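Local coordinates for subtilisin-like serine protease (Fervidobacterium pennivorans, PDB 1R6V), which degrades keratin into peptides as a subtilisin-like serine protease, allowing the bacterium to grow on native feathers, at residues K82-K87 and D658-Y663; G252-T257 and F281-E286; G361-V366 and T373-Q378. The protein carries 1 engineered substitution. One frame throughout, in Å; residues are numbered along the deposited sequence.

Contact 1 of 3, residues K82-K87 and D658-Y663; sequences KALALK and DSQPIY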
ATOM      1  N   LYS A  82      10.058  -3.469  20.271  1.00 17.19           N
ATOM      2  CA  LYS A  82       8.903  -4.253  20.705  1.00 18.66           C
ATOM      3  C   LYS A  82       8.546  -4.259  22.172  1.00 20.16           C
ATOM      4  O   LYS A  82       7.384  -4.477  22.523  1.00 18.39           O
ATOM      5  CB  LYS A  82       9.038  -5.693  20.216  1.00 17.72           C
ATOM      6  CG  LYS A  82       9.979  -6.566  21.019  1.00 18.58           C
ATOM      7  CD  LYS A  82      10.290  -7.839  20.253  1.00 17.46           C
ATOM      8  CE  LYS A  82      11.228  -8.730  21.051  1.00 18.43           C
ATOM      9  NZ  LYS A  82      11.776  -9.856  20.248  1.00 21.28           N
ATOM     10  N   ALA A  83       9.524  -4.015  23.037  1.00 21.22           N
ATOM     11  CA  ALA A  83       9.243  -4.012  24.466  1.00 24.98           C
ATOM     12  C   ALA A  83       9.364  -2.625  25.096  1.00 26.81           C
ATOM     13  O   ALA A  83       9.438  -2.508  26.320  1.00 27.07           O
ATOM     14  CB  ALA A  83      10.181  -5.006  25.187  1.00 26.03           C
ATOM     15  N   LEU A  84       9.373  -1.576  24.272  1.00 27.40           N
ATOM     16  CA  LEU A  84       9.502  -0.209  24.791  1.00 29.80           C
ATOM     17  C   LEU A  84       8.238   0.399  25.376  1.00 31.10           C
ATOM     18  O   LEU A  84       8.304   1.385  26.110  1.00 32.68           O
ATOM     19  CB  LEU A  84      10.033   0.735  23.711  1.00 27.97           C
ATOM     20  CG  LEU A  84      11.440   0.450  23.195  1.00 28.67           C
ATOM     21  CD1 LEU A  84      11.806   1.477  22.127  1.00 29.17           C
ATOM     22  CD2 LEU A  84      12.433   0.503  24.356  1.00 30.59           C
ATOM     23  N   ALA A  85       7.085  -0.163  25.039  1.00 33.17           N
ATOM     24  CA  ALA A  85       5.830   0.346  25.570  1.00 34.56           C
ATOM     25  C   ALA A  85       5.524   1.775  25.118  1.00 35.12           C
ATOM     26  O   ALA A  85       5.121   2.617  25.922  1.00 35.96           O
ATOM     27  CB  ALA A  85       5.853   0.281  27.096  1.00 36.42           C
ATOM     28  N   LEU A  86       5.711   2.046  23.831  1.00 33.17           N
ATOM     29  CA  LEU A  86       5.446   3.370  23.284  1.00 33.94           C
ATOM     30  C   LEU A  86       3.933   3.565  23.180  1.00 34.06           C
ATOM     31  O   LEU A  86       3.200   2.603  22.989  1.00 35.39           O
ATOM     32  CB  LEU A  86       6.089   3.482  21.902  1.00 32.32           C
ATOM     33  CG  LEU A  86       7.552   3.036  21.849  1.00 32.76           C
ATOM     34  CD1 LEU A  86       8.061   3.079  20.411  1.00 33.77           C
ATOM     35  CD2 LEU A  86       8.391   3.928  22.745  1.00 34.16           C
ATOM     36  N   LYS A  87       3.454   4.795  23.308  1.00 34.69           N
ATOM     37  CA  LYS A  87       2.011   4.998  23.211  1.00 34.95           C
ATOM     38  C   LYS A  87       1.564   5.861  22.025  1.00 33.76           C
ATOM     39  O   LYS A  87       0.475   5.661  21.476  1.00 35.73           O
ATOM     40  CB  LYS A  87       1.466   5.598  24.511  1.00 37.12           C
ATOM     41  CG  LYS A  87       1.724   7.086  24.689  1.00 38.45           C
ATOM     42  CD  LYS A  87       3.197   7.395  24.877  1.00 40.19           C
ATOM     43  CE  LYS A  87       3.435   8.907  25.013  1.00 41.30           C
ATOM     44  NZ  LYS A  87       2.667   9.522  26.145  1.00 42.14           N
ATOM     45  N   ASP A 658      15.855  -9.185  30.294  1.00 29.15           N
ATOM     46  CA  ASP A 658      15.581  -9.033  31.713  1.00 30.71           C
ATOM     47  C   ASP A 658      15.219  -7.576  31.992  1.00 30.74           C
ATOM     48  O   ASP A 658      14.246  -7.286  32.690  1.00 29.82           O
ATOM     49  CB  ASP A 658      16.811  -9.435  32.535  1.00 34.63           C
ATOM     50  CG  ASP A 658      16.562  -9.384  34.031  1.00 38.20           C
ATOM     51  OD1 ASP A 658      16.279  -8.283  34.564  1.00 40.89           O
ATOM     52  OD2 ASP A 658      16.651 -10.452  34.680  1.00 41.32           O
ATOM     53  N   SER A 659      16.006  -6.661  31.425  1.00 29.94           N
ATOM     54  CA  SER A 659      15.796  -5.224  31.603  1.00 31.08           C
ATOM     55  C   SER A 659      14.509  -4.718  30.957  1.00 29.84           C
ATOM     56  O   SER A 659      13.783  -3.919  31.550  1.00 29.40           O
ATOM     57  CB  SER A 659      16.988  -4.453  31.026  1.00 31.51           C
ATOM     58  OG  SER A 659      16.664  -3.088  30.832  1.00 37.38           O
ATOM     59  N   GLN A 660      14.253  -5.175  29.735  1.00 29.14           N
ATOM     60  CA  GLN A 660      13.058  -4.791  28.978  1.00 28.54           C
ATOM     61  C   GLN A 660      12.286  -6.056  28.620  1.00 26.14           C
ATOM     62  O   GLN A 660      12.385  -6.552  27.498  1.00 25.37           O
ATOM     63  CB  GLN A 660      13.442  -4.072  27.678  1.00 31.40           C
ATOM     64  CG  GLN A 660      13.907  -2.634  27.829  1.00 37.08           C
ATOM     65  CD  GLN A 660      12.855  -1.742  28.459  1.00 39.22           C
ATOM     66  OE1 GLN A 660      12.816  -1.571  29.680  1.00 43.23           O
ATOM     67  NE2 GLN A 660      11.987  -1.177  27.629  1.00 40.52           N
ATOM     68  N   PRO A 661      11.512  -6.593  29.571  1.00 23.60           N
ATOM     69  CA  PRO A 661      10.738  -7.812  29.322  1.00 22.28           C
ATOM     70  C   PRO A 661       9.502  -7.653  28.444  1.00 20.31           C
ATOM     71  O   PRO A 661       8.862  -6.605  28.407  1.00 18.98           O
ATOM     72  CB  PRO A 661      10.355  -8.258  30.725  1.00 22.26           C
ATOM     73  CG  PRO A 661      10.090  -6.937  31.403  1.00 22.22           C
ATOM     74  CD  PRO A 661      11.322  -6.134  30.960  1.00 24.11           C
ATOM     75  N   ILE A 662       9.200  -8.719  27.720  1.00 20.69           N
ATOM     76  CA  ILE A 662       8.010  -8.796  26.901  1.00 20.27           C
ATOM     77  C   ILE A 662       7.711 -10.290  26.817  1.00 18.06           C
ATOM     78  O   ILE A 662       8.263 -11.001  25.987  1.00 17.72           O
ATOM     79  CB  ILE A 662       8.194  -8.166  25.477  1.00 22.40           C
ATOM     80  CG1 ILE A 662       6.977  -8.493  24.623  1.00 26.74           C
ATOM     81  CG2 ILE A 662       9.444  -8.670  24.800  1.00 23.77           C
ATOM     82  CD1 ILE A 662       5.709  -8.135  25.266  1.00 28.55           C
ATOM     83  N   TYR A 663       6.863 -10.765  27.723  1.00 17.53           N
ATOM     84  CA  TYR A 663       6.517 -12.176  27.746  1.00 17.58           C
ATOM     85  C   TYR A 663       5.452 -12.495  26.719  1.00 18.25           C
ATOM     86  O   TYR A 663       4.661 -11.628  26.347  1.00 17.88           O
ATOM     87  CB  TYR A 663       6.004 -12.594  29.129  1.00 16.91           C
ATOM     88  CG  TYR A 663       7.109 -12.772  30.147  1.00 18.81           C
ATOM     89  CD1 TYR A 663       7.522 -11.710  30.946  1.00 20.19           C
ATOM     90  CD2 TYR A 663       7.773 -13.995  30.269  1.00 20.01           C
ATOM     91  CE1 TYR A 663       8.575 -11.858  31.843  1.00 21.84           C
ATOM     92  CE2 TYR A 663       8.828 -14.154  31.164  1.00 20.29           C
ATOM     93  CZ  TYR A 663       9.220 -13.078  31.944  1.00 23.21           C
ATOM     94  OH  TYR A 663      10.269 -13.216  32.821  1.00 26.35           O
TER
HETATM   95  O   HOH W   1       9.478  -3.900  28.640  1.00 25.75           O

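Contact 2 of 3, residues G252-T257 and F281-E286; sequences GIIWAT and FDYAME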
ATOM      1  N   GLY A 252       8.051  12.392  -2.342  1.00 12.86           N
ATOM      2  CA  GLY A 252       7.795  12.906  -3.684  1.00 12.38           C
ATOM      3  C   GLY A 252       6.311  13.106  -3.974  1.00 12.70           C
ATOM      4  O   GLY A 252       5.923  14.071  -4.643  1.00 12.65           O
ATOM      5  N   ILE A 253       5.478  12.194  -3.476  1.00 11.31           N
ATOM      6  CA  ILE A 253       4.028  12.289  -3.683  1.00 11.81           C
ATOM      7  C   ILE A 253       3.484  13.471  -2.902  1.00 13.43           C
ATOM      8  O   ILE A 253       2.646  14.230  -3.395  1.00 12.57           O
ATOM      9  CB  ILE A 253       3.316  10.995  -3.233  1.00 10.70           C
ATOM     10  CG1 ILE A 253       3.559   9.902  -4.284  1.00 11.30           C
ATOM     11  CG2 ILE A 253       1.803  11.228  -3.038  1.00 13.09           C
ATOM     12  CD1 ILE A 253       3.116   8.509  -3.823  1.00 11.44           C
ATOM     13  N   ILE A 254       3.985  13.638  -1.686  1.00 12.10           N
ATOM     14  CA  ILE A 254       3.550  14.774  -0.868  1.00 12.47           C
ATOM     15  C   ILE A 254       3.987  16.093  -1.532  1.00 13.33           C
ATOM     16  O   ILE A 254       3.223  17.063  -1.605  1.00 13.57           O
ATOM     17  CB  ILE A 254       4.140  14.694   0.565  1.00 13.84           C
ATOM     18  CG1 ILE A 254       3.277  13.799   1.473  1.00 15.68           C
ATOM     19  CG2 ILE A 254       4.110  16.096   1.204  1.00 14.36           C
ATOM     20  CD1 ILE A 254       2.963  12.404   0.963  1.00 21.80           C
ATOM     21  N   TRP A 255       5.227  16.136  -2.010  1.00 13.17           N
ATOM     22  CA  TRP A 255       5.745  17.324  -2.672  1.00 14.10           C
ATOM     23  C   TRP A 255       4.875  17.664  -3.888  1.00 14.81           C
ATOM     24  O   TRP A 255       4.467  18.811  -4.081  1.00 14.02           O
ATOM     25  CB  TRP A 255       7.178  17.067  -3.145  1.00 14.53           C
ATOM     26  CG  TRP A 255       7.931  18.283  -3.575  1.00 16.86           C
ATOM     27  CD1 TRP A 255       8.762  19.060  -2.802  1.00 18.04           C
ATOM     28  CD2 TRP A 255       7.963  18.851  -4.893  1.00 16.24           C
ATOM     29  NE1 TRP A 255       9.309  20.071  -3.568  1.00 17.44           N
ATOM     30  CE2 TRP A 255       8.834  19.966  -4.851  1.00 18.48           C
ATOM     31  CE3 TRP A 255       7.335  18.528  -6.109  1.00 15.40           C
ATOM     32  CZ2 TRP A 255       9.094  20.758  -5.983  1.00 16.89           C
ATOM     33  CZ3 TRP A 255       7.596  19.320  -7.237  1.00 16.27           C
ATOM     34  CH2 TRP A 255       8.465  20.417  -7.161  1.00 19.18           C
ATOM     35  N   ALA A 256       4.585  16.658  -4.709  1.00 12.05           N
ATOM     36  CA  ALA A 256       3.779  16.883  -5.911  1.00 12.65           C
ATOM     37  C   ALA A 256       2.387  17.409  -5.575  1.00 12.79           C
ATOM     38  O   ALA A 256       1.855  18.294  -6.258  1.00 13.04           O
ATOM     39  CB  ALA A 256       3.661  15.586  -6.712  1.00 11.93           C
ATOM     40  N   THR A 257       1.787  16.834  -4.543  1.00 13.48           N
ATOM     41  CA  THR A 257       0.459  17.260  -4.104  1.00 13.11           C
ATOM     42  C   THR A 257       0.505  18.706  -3.616  1.00 15.15           C
ATOM     43  O   THR A 257      -0.333  19.537  -3.983  1.00 14.49           O
ATOM     44  CB  THR A 257      -0.039  16.379  -2.947  1.00 13.77           C
ATOM     45  OG1 THR A 257      -0.154  15.022  -3.400  1.00 13.59           O
ATOM     46  CG2 THR A 257      -1.407  16.867  -2.435  1.00 11.64           C
ATOM     47  N   PHE A 281      -0.784   7.974  -0.573  1.00 12.49           N
ATOM     48  CA  PHE A 281      -1.804   7.926  -1.605  1.00 12.44           C
ATOM     49  C   PHE A 281      -3.095   8.553  -1.123  1.00 14.08           C
ATOM     50  O   PHE A 281      -3.750   9.280  -1.876  1.00 13.68           O
ATOM     51  CB  PHE A 281      -2.056   6.488  -2.056  1.00 11.30           C
ATOM     52  CG  PHE A 281      -1.277   6.114  -3.273  1.00 12.03           C
ATOM     53  CD1 PHE A 281       0.115   6.041  -3.234  1.00 11.93           C
ATOM     54  CD2 PHE A 281      -1.929   5.901  -4.480  1.00 10.55           C
ATOM     55  CE1 PHE A 281       0.862   5.764  -4.403  1.00 11.81           C
ATOM     56  CE2 PHE A 281      -1.199   5.622  -5.658  1.00 12.82           C
ATOM     57  CZ  PHE A 281       0.193   5.556  -5.616  1.00 12.43           C
ATOM     58  N   ASP A 282      -3.449   8.295   0.132  1.00 14.12           N
ATOM     59  CA  ASP A 282      -4.679   8.849   0.695  1.00 13.90           C
ATOM     60  C   ASP A 282      -4.554  10.366   0.880  1.00 14.63           C
ATOM     61  O   ASP A 282      -5.534  11.097   0.754  1.00 13.83           O
ATOM     62  CB  ASP A 282      -5.017   8.145   2.019  1.00 14.16           C
ATOM     63  CG  ASP A 282      -5.440   6.686   1.821  1.00 16.96           C
ATOM     64  OD1 ASP A 282      -5.609   6.269   0.644  1.00 16.05           O
ATOM     65  OD2 ASP A 282      -5.603   5.964   2.835  1.00 16.85           O
ATOM     66  N   TYR A 283      -3.341  10.832   1.189  1.00 12.99           N
ATOM     67  CA  TYR A 283      -3.073  12.265   1.339  1.00 12.80           C
ATOM     68  C   TYR A 283      -3.333  12.953  -0.001  1.00 12.97           C
ATOM     69  O   TYR A 283      -3.999  13.985  -0.091  1.00 12.61           O
ATOM     70  CB  TYR A 283      -1.607  12.486   1.702  1.00 11.15           C
ATOM     71  CG  TYR A 283      -1.169  13.933   1.838  1.00 13.20           C
ATOM     72  CD1 TYR A 283      -1.300  14.605   3.053  1.00 14.46           C
ATOM     73  CD2 TYR A 283      -0.552  14.604   0.776  1.00 13.91           C
ATOM     74  CE1 TYR A 283      -0.813  15.905   3.209  1.00 14.94           C
ATOM     75  CE2 TYR A 283      -0.065  15.898   0.919  1.00 14.88           C
ATOM     76  CZ  TYR A 283      -0.198  16.542   2.140  1.00 16.45           C
ATOM     77  OH  TYR A 283       0.279  17.819   2.305  1.00 15.00           O
ATOM     78  N   ALA A 284      -2.777  12.379  -1.061  1.00 11.26           N
ATOM     79  CA  ALA A 284      -2.972  12.972  -2.360  1.00 12.64           C
ATOM     80  C   ALA A 284      -4.466  12.991  -2.737  1.00 12.49           C
ATOM     81  O   ALA A 284      -4.982  14.013  -3.196  1.00 15.17           O
ATOM     82  CB  ALA A 284      -2.151  12.186  -3.414  1.00 11.32           C
ATOM     83  N   MET A 285      -5.163  11.877  -2.547  1.00 12.74           N
ATOM     84  CA  MET A 285      -6.583  11.826  -2.921  1.00 13.36           C
ATOM     85  C   MET A 285      -7.441  12.774  -2.068  1.00 16.27           C
ATOM     86  O   MET A 285      -8.420  13.357  -2.564  1.00 13.48           O
ATOM     87  CB  MET A 285      -7.106  10.377  -2.856  1.00 12.07           C
ATOM     88  CG  MET A 285      -6.486   9.487  -3.950  1.00 13.80           C
ATOM     89  SD  MET A 285      -7.205   7.818  -4.174  1.00 12.15           S
ATOM     90  CE  MET A 285      -6.447   6.882  -2.761  1.00 14.56           C
ATOM     91  N   GLU A 286      -7.059  12.944  -0.808  1.00 17.19           N
ATOM     92  CA  GLU A 286      -7.792  13.845   0.085  1.00 19.83           C
ATOM     93  C   GLU A 286      -7.620  15.285  -0.385  1.00 20.01           C
ATOM     94  O   GLU A 286      -8.459  16.143  -0.108  1.00 19.28           O
ATOM     95  CB  GLU A 286      -7.310  13.677   1.533  1.00 22.44           C
ATOM     96  CG  GLU A 286      -8.030  12.548   2.266  1.00 27.78           C
ATOM     97  CD  GLU A 286      -7.398  12.173   3.598  1.00 31.97           C
ATOM     98  OE1 GLU A 286      -6.782  13.052   4.241  1.00 32.70           O
ATOM     99  OE2 GLU A 286      -7.536  10.994   4.005  1.00 33.76           O
TER

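Contact 3 of 3, residues G361-V366 and T373-Q378; sequences GHNENV and TYDYYQ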
ATOM      1  N   GLY A 361      18.512   3.838 -26.034  1.00 19.29           N
ATOM      2  CA  GLY A 361      18.309   3.525 -27.438  1.00 18.47           C
ATOM      3  C   GLY A 361      17.104   4.257 -28.004  1.00 18.31           C
ATOM      4  O   GLY A 361      16.344   4.891 -27.273  1.00 16.59           O
ATOM      5  N   HIS A 362      16.941   4.194 -29.314  1.00 18.00           N
ATOM      6  CA  HIS A 362      15.808   4.834 -29.963  1.00 19.44           C
ATOM      7  C   HIS A 362      15.652   4.215 -31.341  1.00 19.79           C
ATOM      8  O   HIS A 362      16.559   3.520 -31.822  1.00 19.95           O
ATOM      9  CB  HIS A 362      16.007   6.364 -30.061  1.00 20.99           C
ATOM     10  CG  HIS A 362      17.015   6.794 -31.085  1.00 23.35           C
ATOM     11  ND1 HIS A 362      18.374   6.649 -30.907  1.00 23.15           N
ATOM     12  CD2 HIS A 362      16.856   7.388 -32.294  1.00 23.43           C
ATOM     13  CE1 HIS A 362      19.010   7.138 -31.959  1.00 23.99           C
ATOM     14  NE2 HIS A 362      18.111   7.592 -32.814  1.00 25.59           N
ATOM     15  N   ASN A 363      14.502   4.425 -31.974  1.00 18.95           N
ATOM     16  CA  ASN A 363      14.297   3.865 -33.307  1.00 20.60           C
ATOM     17  C   ASN A 363      14.708   4.936 -34.323  1.00 21.15           C
ATOM     18  O   ASN A 363      14.020   5.933 -34.503  1.00 18.86           O
ATOM     19  CB  ASN A 363      12.832   3.449 -33.506  1.00 20.63           C
ATOM     20  CG  ASN A 363      12.611   2.748 -34.834  1.00 21.62           C
ATOM     21  OD1 ASN A 363      13.002   3.260 -35.883  1.00 22.92           O
ATOM     22  ND2 ASN A 363      11.984   1.578 -34.797  1.00 20.17           N
ATOM     23  N   GLU A 364      15.840   4.716 -34.989  1.00 23.21           N
ATOM     24  CA  GLU A 364      16.369   5.688 -35.942  1.00 24.69           C
ATOM     25  C   GLU A 364      15.553   5.891 -37.218  1.00 24.22           C
ATOM     26  O   GLU A 364      15.805   6.835 -37.974  1.00 24.64           O
ATOM     27  CB  GLU A 364      17.802   5.306 -36.317  1.00 27.54           C
ATOM     28  CG  GLU A 364      17.898   3.994 -37.058  1.00 32.77           C
ATOM     29  CD  GLU A 364      19.333   3.577 -37.313  1.00 36.51           C
ATOM     30  OE1 GLU A 364      20.098   3.470 -36.333  1.00 40.55           O
ATOM     31  OE2 GLU A 364      19.697   3.356 -38.487  1.00 39.62           O
ATOM     32  N   ASN A 365      14.577   5.025 -37.452  1.00 23.19           N
ATOM     33  CA  ASN A 365      13.755   5.116 -38.653  1.00 22.89           C
ATOM     34  C   ASN A 365      12.589   6.102 -38.539  1.00 21.55           C
ATOM     35  O   ASN A 365      11.976   6.459 -39.543  1.00 21.68           O
ATOM     36  CB  ASN A 365      13.228   3.724 -39.029  1.00 24.92           C
ATOM     37  CG  ASN A 365      14.345   2.754 -39.351  1.00 25.95           C
ATOM     38  OD1 ASN A 365      15.177   3.034 -40.208  1.00 26.56           O
ATOM     39  ND2 ASN A 365      14.377   1.615 -38.664  1.00 27.46           N
ATOM     40  N   VAL A 366      12.282   6.543 -37.321  1.00 20.64           N
ATOM     41  CA  VAL A 366      11.185   7.489 -37.117  1.00 19.06           C
ATOM     42  C   VAL A 366      11.467   8.776 -37.890  1.00 19.21           C
ATOM     43  O   VAL A 366      12.427   9.488 -37.603  1.00 18.74           O
ATOM     44  CB  VAL A 366      11.000   7.798 -35.613  1.00 15.96           C
ATOM     45  CG1 VAL A 366       9.853   8.789 -35.412  1.00 17.78           C
ATOM     46  CG2 VAL A 366      10.710   6.507 -34.860  1.00 16.61           C
ATOM     47  N   THR A 373      14.476  12.111 -30.527  1.00 13.96           N
ATOM     48  CA  THR A 373      14.544  10.648 -30.523  1.00 14.59           C
ATOM     49  C   THR A 373      13.227  10.047 -30.061  1.00 13.84           C
ATOM     50  O   THR A 373      12.627  10.529 -29.108  1.00 14.30           O
ATOM     51  CB  THR A 373      15.661  10.164 -29.598  1.00 15.13           C
ATOM     52  OG1 THR A 373      15.597  10.891 -28.357  1.00 17.70           O
ATOM     53  CG2 THR A 373      17.033  10.412 -30.255  1.00 15.66           C
ATOM     54  N   TYR A 374      12.796   8.984 -30.731  1.00 13.00           N
ATOM     55  CA  TYR A 374      11.525   8.338 -30.411  1.00 13.94           C
ATOM     56  C   TYR A 374      11.668   6.836 -30.460  1.00 15.78           C
ATOM     57  O   TYR A 374      12.613   6.321 -31.046  1.00 15.42           O
ATOM     58  CB  TYR A 374      10.467   8.720 -31.453  1.00 13.41           C
ATOM     59  CG  TYR A 374      10.184  10.194 -31.518  1.00 12.59           C
ATOM     60  CD1 TYR A 374      11.039  11.066 -32.192  1.00 14.90           C
ATOM     61  CD2 TYR A 374       9.085  10.727 -30.844  1.00 14.55           C
ATOM     62  CE1 TYR A 374      10.813  12.435 -32.182  1.00 15.10           C
ATOM     63  CE2 TYR A 374       8.847  12.085 -30.825  1.00 14.10           C
ATOM     64  CZ  TYR A 374       9.714  12.938 -31.489  1.00 15.14           C
ATOM     65  OH  TYR A 374       9.492  14.287 -31.426  1.00 14.17           O
ATOM     66  N   ASP A 375      10.722   6.136 -29.848  1.00 14.67           N
ATOM     67  CA  ASP A 375      10.731   4.681 -29.906  1.00 15.53           C
ATOM     68  C   ASP A 375       9.331   4.167 -29.653  1.00 14.83           C
ATOM     69  O   ASP A 375       8.482   4.864 -29.079  1.00 13.80           O
ATOM     70  CB  ASP A 375      11.702   4.051 -28.885  1.00 16.86           C
ATOM     71  CG  ASP A 375      12.333   2.759 -29.409  1.00 19.37           C
ATOM     72  OD1 ASP A 375      11.791   2.200 -30.395  1.00 16.24           O
ATOM     73  OD2 ASP A 375      13.360   2.307 -28.834  1.00 19.38           O
ATOM     74  N   TYR A 376       9.104   2.937 -30.085  1.00 15.07           N
ATOM     75  CA  TYR A 376       7.818   2.269 -29.928  1.00 14.63           C
ATOM     76  C   TYR A 376       7.911   1.288 -28.760  1.00 13.59           C
ATOM     77  O   TYR A 376       8.741   0.384 -28.770  1.00 14.68           O
ATOM     78  CB  TYR A 376       7.448   1.478 -31.192  1.00 13.02           C
ATOM     79  CG  TYR A 376       7.395   2.291 -32.464  1.00 14.65           C
ATOM     80  CD1 TYR A 376       8.565   2.601 -33.144  1.00 15.44           C
ATOM     81  CD2 TYR A 376       6.185   2.746 -32.986  1.00 14.51           C
ATOM     82  CE1 TYR A 376       8.547   3.337 -34.310  1.00 16.92           C
ATOM     83  CE2 TYR A 376       6.158   3.499 -34.172  1.00 16.28           C
ATOM     84  CZ  TYR A 376       7.352   3.783 -34.817  1.00 16.43           C
ATOM     85  OH  TYR A 376       7.380   4.531 -35.969  1.00 22.41           O
ATOM     86  N   TYR A 377       7.041   1.458 -27.770  1.00 14.14           N
ATOM     87  CA  TYR A 377       7.029   0.594 -26.600  1.00 14.87           C
ATOM     88  C   TYR A 377       5.695  -0.129 -26.447  1.00 14.86           C
ATOM     89  O   TYR A 377       4.679   0.251 -27.039  1.00 14.41           O
ATOM     90  CB  TYR A 377       7.244   1.407 -25.315  1.00 14.92           C
ATOM     91  CG  TYR A 377       8.636   1.953 -25.085  1.00 16.03           C
ATOM     92  CD1 TYR A 377       9.693   1.645 -25.941  1.00 16.39           C
ATOM     93  CD2 TYR A 377       8.894   2.759 -23.980  1.00 16.06           C
ATOM     94  CE1 TYR A 377      10.988   2.128 -25.700  1.00 17.36           C
ATOM     95  CE2 TYR A 377      10.172   3.252 -23.727  1.00 17.83           C
ATOM     96  CZ  TYR A 377      11.215   2.936 -24.586  1.00 19.34           C
ATOM     97  OH  TYR A 377      12.484   3.433 -24.340  1.00 18.24           O
ATOM     98  N   GLN A 378       5.712  -1.157 -25.609  1.00 13.89           N
ATOM     99  CA  GLN A 378       4.519  -1.917 -25.294  1.00 16.74           C
ATOM    100  C   GLN A 378       4.556  -2.179 -23.794  1.00 16.71           C
ATOM    101  O   GLN A 378       5.630  -2.260 -23.199  1.00 16.08           O
ATOM    102  CB  GLN A 378       4.529  -3.229 -26.074  1.00 18.70           C
ATOM    103  CG  GLN A 378       3.665  -4.319 -25.525  1.00 24.97           C
ATOM    104  CD  GLN A 378       4.154  -5.691 -25.992  1.00 26.30           C
ATOM    105  OE1 GLN A 378       4.187  -5.969 -27.184  1.00 25.78           O
ATOM    106  NE2 GLN A 378       4.542  -6.543 -25.048  1.00 27.49           N
TER
HETATM  107  O   HOH W   2      14.102   3.188 -26.363  1.00 19.34           O
HETATM  108  O   HOH W   3      13.702   8.502 -33.232  1.00 17.56           O
HETATM  109  O   HOH W   4      11.348   0.260 -32.279  1.00 18.29           O

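Contact 1 of 3, residues K82-K87 and D658-Y663
A83 sits between Q660 and I662. Its CB lies 3.7 Å from CB of I662 and faces the backbone of Q660 too. The Q660 side chain can be followed outward from there. Its CB is 4.2 Å from CB of A83. CG stands beside the backbone N of Q660, anti to the carbonyl carbon (chi1 -76°). A bend at chi2 (-60°) puts CD 4.1 Å from O of A83. At the tip, NE2 lies 3.2 Å from O of A83, but the angle is too poor for a hydrogen bond. NE2 is also 3.7 Å from the methyl CD2 of L84. The same carbonyl takes a hydrogen bond from a water, 2.7 Å from O of A83, and this water also donates to O of P661. K82 also touches I662: its CE lies 4.2 Å from CG2 of I662, the two side chains crossing at about a right angle. The K82 ammonium is held by D79 in a salt bridge and by O of G522. Here a propeptide loop meets a loop of the second beta-sandwich domain. Van der Waals contacts and one bridging water join the two segments, without a direct hydrogen bond between them.

Contact 2 of 3, residues G252-T257 and F281-E286
Segments 252-257 and 281-286 are helical and nearly parallel, at 9°, with axes 9.4 Å apart; T257 and A284 bring their CA atoms nearest. I253 meets the other helix at two points. Its CD1 methyl is 3.6 Å from CE1 of the F281 ring, and its CG2 packs on CB of A284. CG1 of I254 lies over one face of the Y283 ring. It is 4.2 Å from the ring centroid, offset toward the rim, in a CH-pi contact. T257 fills the next turn. Its OG1 stands beside its own backbone N (chi1 -62°) and donates to O of I253 at 2.9 Å. That oxygen also accepts from N of T257, and the two donors reach it from opposite faces of the carbonyl plane. OG1 is also 3.5 Å from CB of A284, while CG2 is 3.7 Å from CE2 of Y283. An alanine at T257 would probably leave O of I253 with its backbone donor alone of these two, and open a small gap where CG2 met the Y283 ring and OG1 met A284. The Y283 hydroxyl is hydrogen-bonded to D258, just beyond the first segment. Strands 263-269 and 290-294 lie against the pair: M264 touches I253 and T257, and M291 touches I253, F281 and A284. The helices thus belong to consecutive strand-helix-strand units on the parallel sheet of the subtilisin fold. The interface is apolar, and its one buried hydroxyl is paid for within its own helix. Aliphatic and aliphatic-to-ring packing joins the two segments.

Contact 3 of 3, residues G361-V366 and T373-Q378
In H362, CG stands between the backbone N and the carbonyl carbon (chi1 73°), which brings it to 3.7 Å from CG2 of T373. This methyl sits over one face of the imidazole, 3.7 Å from the centroid. In N363, CG is anti to the backbone N (chi1 -175°), on the Y376 side. From there ND2 of N363 lies 3.9 Å from CE1 of Y376, the amide and ring planes 75° apart. One direct backbone bond joins the segments: N of N363 donates to O of Y374 at 2.8 Å and is nearly straight. N363 also shapes its own loop. Its OD1 accepts from N of N365 at 2.8 Å, an Asx turn within the type I turn from N363 to V366. That turn brings V366 back to the strand, where CG1 is 4.0 Å from CB of Y374 and CG2 is 3.9 Å from CE1 of Y376. Three waters bridge further polar atoms. One links O of G361, OD2 of D375 and the hydroxyl of Y377. Another joins O of N363 to N of Y374. The third joins ND2 of N363 to OD1 of D375, and that OD1 also accepts from N of Y376 at 2.8 Å. Beyond the loop, the Y376 hydroxyl bonds to E134. The loop is thus fastened to strand 374-378 by one direct bond, water bridges and apolar packing. Y374, through its hydroxyl, is a second-shell residue of the calcium site and links this patch to the ligand D171.

From the N terminus, the chain first opens contact 1 at residues 82-87 of the propeptide. The loop it opens closes at 658-663, in the second beta-sandwich domain, so it encloses most of the protein. Contacts 2 and 3 are both nested inside it and follow one another in series; none of the three cross. Contact 2 closes a short loop that holds strand 263-269 and joins two neighbouring helices of the catalytic domain. Contact 3 then ties a loop back to strand 374-378 in the same domain, near the calcium. The centres of contacts 1 and 3 are about 58 Å apart, on opposite sides of the chain's centre.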